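Local coordinates for ribosome-associated factor Y (Coxiella burnetii, PDB 3TQM), which probably binds ribosomes and helps hold them as inactive 100S dimers, as a short hibernation-promoting factor of the HPF/YfiA family, at residues Q28-I40 with K48-T60. Residues are numbered along the deposited sequence; the frame is centred on the assembly and turned at random.
Sequences QPCRDEISNIHII and KIVDANVKLPGST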
# COMPACT_ATOMS: atom_id res chain seq x y z
N GLN A 28 3.25 -5.23 9.41
CA GLN A 28 4.43 -5.38 10.24
C GLN A 28 5.48 -6.17 9.47
O GLN A 28 5.16 -6.82 8.48
CB GLN A 28 4.07 -6.10 11.55
CG GLN A 28 2.90 -7.04 11.43
CD GLN A 28 3.04 -8.26 12.33
OE1 GLN A 28 2.74 -8.20 13.52
NE2 GLN A 28 3.50 -9.36 11.75
N PRO A 29 6.75 -6.12 9.92
CA PRO A 29 7.20 -5.44 11.15
C PRO A 29 7.48 -3.95 10.97
O PRO A 29 7.36 -3.42 9.86
CB PRO A 29 8.51 -6.17 11.46
CG PRO A 29 9.04 -6.53 10.11
CD PRO A 29 7.84 -6.84 9.26
N CYS A 30 7.82 -3.29 12.07
CA CYS A 30 8.28 -1.90 12.04
C CYS A 30 7.24 -0.89 11.56
O CYS A 30 7.59 0.16 11.03
CB CYS A 30 9.56 -1.79 11.20
SG CYS A 30 10.95 -2.78 11.82
N ARG A 31 5.96 -1.20 11.77
CA ARG A 31 4.90 -0.31 11.34
C ARG A 31 4.97 1.05 12.03
O ARG A 31 4.70 2.08 11.43
CB ARG A 31 3.53 -0.94 11.60
CG ARG A 31 2.36 -0.05 11.19
CD ARG A 31 1.02 -0.72 11.46
NE ARG A 31 0.79 -0.98 12.88
CZ ARG A 31 0.66 -2.20 13.41
NH1 ARG A 31 0.74 -3.27 12.64
NH2 ARG A 31 0.45 -2.34 14.71
N ASP A 32 5.33 1.04 13.31
CA ASP A 32 5.34 2.28 14.09
C ASP A 32 6.52 3.18 13.76
O ASP A 32 6.63 4.29 14.29
CB ASP A 32 5.28 1.97 15.59
CG ASP A 32 3.90 1.54 16.03
OD1 ASP A 32 3.06 2.42 16.31
OD2 ASP A 32 3.64 0.32 16.09
N GLU A 33 7.38 2.72 12.86
CA GLU A 33 8.51 3.53 12.41
C GLU A 33 8.16 4.24 11.11
O GLU A 33 8.92 5.08 10.63
CB GLU A 33 9.75 2.66 12.23
CG GLU A 33 10.15 1.94 13.50
CD GLU A 33 11.42 1.15 13.34
OE1 GLU A 33 12.25 1.51 12.48
OE2 GLU A 33 11.60 0.16 14.08
N ILE A 34 7.00 3.90 10.56
CA ILE A 34 6.51 4.53 9.34
C ILE A 34 5.91 5.90 9.63
O ILE A 34 5.07 6.05 10.52
CB ILE A 34 5.43 3.67 8.67
CG1 ILE A 34 6.00 2.31 8.27
CG2 ILE A 34 4.85 4.38 7.47
CD1 ILE A 34 4.97 1.37 7.67
N SER A 35 6.33 6.90 8.87
CA SER A 35 5.82 8.26 9.03
C SER A 35 4.73 8.57 8.01
O SER A 35 3.64 9.01 8.38
CB SER A 35 6.96 9.27 8.91
OG SER A 35 7.54 9.23 7.62
N ASN A 36 5.03 8.33 6.74
CA ASN A 36 4.09 8.61 5.66
C ASN A 36 3.86 7.44 4.71
O ASN A 36 4.81 6.78 4.27
CB ASN A 36 4.55 9.82 4.84
CG ASN A 36 4.48 11.12 5.61
OD1 ASN A 36 3.40 11.68 5.80
ND2 ASN A 36 5.63 11.61 6.06
N ILE A 37 2.60 7.21 4.37
CA ILE A 37 2.25 6.24 3.35
C ILE A 37 1.38 6.91 2.31
O ILE A 37 0.30 7.42 2.62
CB ILE A 37 1.47 5.06 3.92
CG1 ILE A 37 2.28 4.35 5.00
CG2 ILE A 37 1.08 4.09 2.81
CD1 ILE A 37 1.71 3.01 5.39
N HIS A 38 1.85 6.94 1.06
CA HIS A 38 1.04 7.47 -0.02
C HIS A 38 0.66 6.35 -0.98
O HIS A 38 1.53 5.73 -1.60
CB HIS A 38 1.76 8.60 -0.76
CG HIS A 38 0.86 9.39 -1.66
ND1 HIS A 38 1.23 10.61 -2.19
CD2 HIS A 38 -0.38 9.14 -2.13
CE1 HIS A 38 0.25 11.08 -2.94
NE2 HIS A 38 -0.74 10.20 -2.92
N ILE A 39 -0.64 6.08 -1.09
CA ILE A 39 -1.16 5.02 -1.93
C ILE A 39 -1.82 5.58 -3.18
O ILE A 39 -2.54 6.58 -3.13
CB ILE A 39 -2.18 4.16 -1.17
CG1 ILE A 39 -1.53 3.51 0.05
CG2 ILE A 39 -2.77 3.08 -2.07
CD1 ILE A 39 -2.47 2.65 0.83
N ILE A 40 -1.57 4.93 -4.31
CA ILE A 40 -2.14 5.35 -5.58
C ILE A 40 -2.85 4.21 -6.29
O ILE A 40 -2.23 3.22 -6.69
CB ILE A 40 -1.08 5.96 -6.50
CG1 ILE A 40 -0.43 7.17 -5.82
CG2 ILE A 40 -1.68 6.36 -7.83
CD1 ILE A 40 0.52 7.93 -6.71
N LYS A 48 -5.99 -3.98 -12.30
CA LYS A 48 -6.26 -3.14 -11.14
C LYS A 48 -4.98 -2.94 -10.34
O LYS A 48 -4.72 -3.66 -9.38
CB LYS A 48 -7.33 -3.79 -10.24
CG LYS A 48 -8.64 -4.08 -10.95
CD LYS A 48 -9.20 -2.84 -11.62
CE LYS A 48 -10.60 -3.08 -12.15
NZ LYS A 48 -10.65 -4.24 -13.08
N ILE A 49 -4.19 -1.95 -10.74
CA ILE A 49 -2.90 -1.69 -10.09
C ILE A 49 -3.02 -0.84 -8.84
O ILE A 49 -3.71 0.18 -8.83
CB ILE A 49 -1.92 -1.01 -11.05
CG1 ILE A 49 -1.70 -1.86 -12.30
CG2 ILE A 49 -0.60 -0.73 -10.36
CD1 ILE A 49 -2.61 -1.51 -13.45
N VAL A 50 -2.34 -1.25 -7.78
CA VAL A 50 -2.22 -0.43 -6.57
C VAL A 50 -0.74 -0.23 -6.25
O VAL A 50 0.03 -1.18 -6.17
CB VAL A 50 -2.95 -1.06 -5.37
CG1 VAL A 50 -2.79 -0.18 -4.14
CG2 VAL A 50 -4.43 -1.25 -5.69
N ASP A 51 -0.35 1.03 -6.07
CA ASP A 51 1.04 1.39 -5.83
C ASP A 51 1.18 2.10 -4.49
O ASP A 51 0.28 2.82 -4.06
CB ASP A 51 1.56 2.27 -6.97
CG ASP A 51 3.06 2.48 -6.93
OD1 ASP A 51 3.74 1.82 -6.11
OD2 ASP A 51 3.57 3.30 -7.73
N ALA A 52 2.31 1.89 -3.81
CA ALA A 52 2.51 2.44 -2.48
C ALA A 52 3.92 3.00 -2.26
O ALA A 52 4.91 2.39 -2.65
CB ALA A 52 2.19 1.39 -1.42
N ASN A 53 3.98 4.17 -1.63
CA ASN A 53 5.25 4.78 -1.25
C ASN A 53 5.31 4.97 0.26
O ASN A 53 4.56 5.77 0.82
CB ASN A 53 5.44 6.12 -1.98
CG ASN A 53 6.66 6.88 -1.51
OD1 ASN A 53 6.58 7.73 -0.62
ND2 ASN A 53 7.81 6.59 -2.11
N VAL A 54 6.18 4.23 0.93
CA VAL A 54 6.27 4.24 2.38
C VAL A 54 7.57 4.85 2.90
O VAL A 54 8.66 4.48 2.46
CB VAL A 54 6.12 2.82 2.96
CG1 VAL A 54 6.42 2.82 4.45
CG2 VAL A 54 4.73 2.28 2.68
N LYS A 55 7.44 5.79 3.83
CA LYS A 55 8.59 6.51 4.35
C LYS A 55 8.96 6.08 5.77
O LYS A 55 8.17 6.21 6.70
CB LYS A 55 8.34 8.02 4.29
CG LYS A 55 9.50 8.87 4.80
CD LYS A 55 10.81 8.51 4.12
CE LYS A 55 11.94 9.39 4.61
NZ LYS A 55 13.27 8.83 4.26
N LEU A 56 10.17 5.55 5.91
CA LEU A 56 10.72 5.17 7.20
C LEU A 56 11.90 6.09 7.48
O LEU A 56 12.36 6.79 6.58
CB LEU A 56 11.19 3.72 7.17
CG LEU A 56 10.15 2.65 6.84
CD1 LEU A 56 10.79 1.54 6.01
CD2 LEU A 56 9.49 2.08 8.09
N PRO A 57 12.39 6.09 8.73
CA PRO A 57 13.57 6.91 9.03
C PRO A 57 14.80 6.40 8.29
O PRO A 57 15.29 5.30 8.57
CB PRO A 57 13.74 6.72 10.55
CG PRO A 57 12.39 6.31 11.04
CD PRO A 57 11.82 5.46 9.94
N GLY A 58 15.29 7.19 7.33
CA GLY A 58 16.51 6.86 6.62
C GLY A 58 16.33 6.18 5.28
O GLY A 58 17.28 6.08 4.51
N SER A 59 15.12 5.72 4.99
CA SER A 59 14.87 5.01 3.74
C SER A 59 13.43 5.12 3.25
O SER A 59 12.57 5.68 3.93
CB SER A 59 15.27 3.53 3.86
OG SER A 59 14.60 2.92 4.96
N THR A 60 13.19 4.59 2.05
CA THR A 60 11.87 4.66 1.44
C THR A 60 11.55 3.35 0.73
O THR A 60 12.38 2.81 -0.00
CB THR A 60 11.77 5.82 0.44
OG1 THR A 60 12.09 7.05 1.10
CG2 THR A 60 10.38 5.91 -0.15
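I40 and D51 trade backbone hydrogen bonds, I40 N to D51 O at 2.8 Å and D51 N to I40 O at 3.0 Å, and H38 pairs with N53 in the same way; these rungs belong to the antiparallel β-hairpin 36-44/47-56 in the middle of the four-stranded HPF/YfiA sheet. Between the rungs, I37-V54 and I39-A52 form non-hydrogen-bonded pairs whose side chains enter the core on the helix side of the sheet. V54 straddles two isoleucines: CG2 lies beside I37, the two side chains pointing the same way, while CG1, anti to its own backbone N (chi1 171°), reaches I34 CG2 at 3.7 Å. I34 CG1 in turn meets L56 CD2 at 3.5 Å, and farther along the side chains of I39 and V50 cross, with I39 CG2 3.9 Å from V50 CG1. Helix 14-24 packs on I37 and I39 through L24, and helix 70-89 on V50 through L77. The other face is more polar, though it also carries I40: H38 NE2 bonds T6 OG1 of strand 2-8 and N53 ND2 bonds N62 OD1 of strand 59-65, so side-chain bonds reach both outer strands. Where 36-40 leads in, S35 N gives K55 O a nearly straight bond (172°). The K55 side chain, bent at chi2 (53°), carries NZ back over the L56-S59 type II turn, where NZ and L56 N approach S59 O from opposite faces of its carbonyl plane, NZ at 3.2 Å.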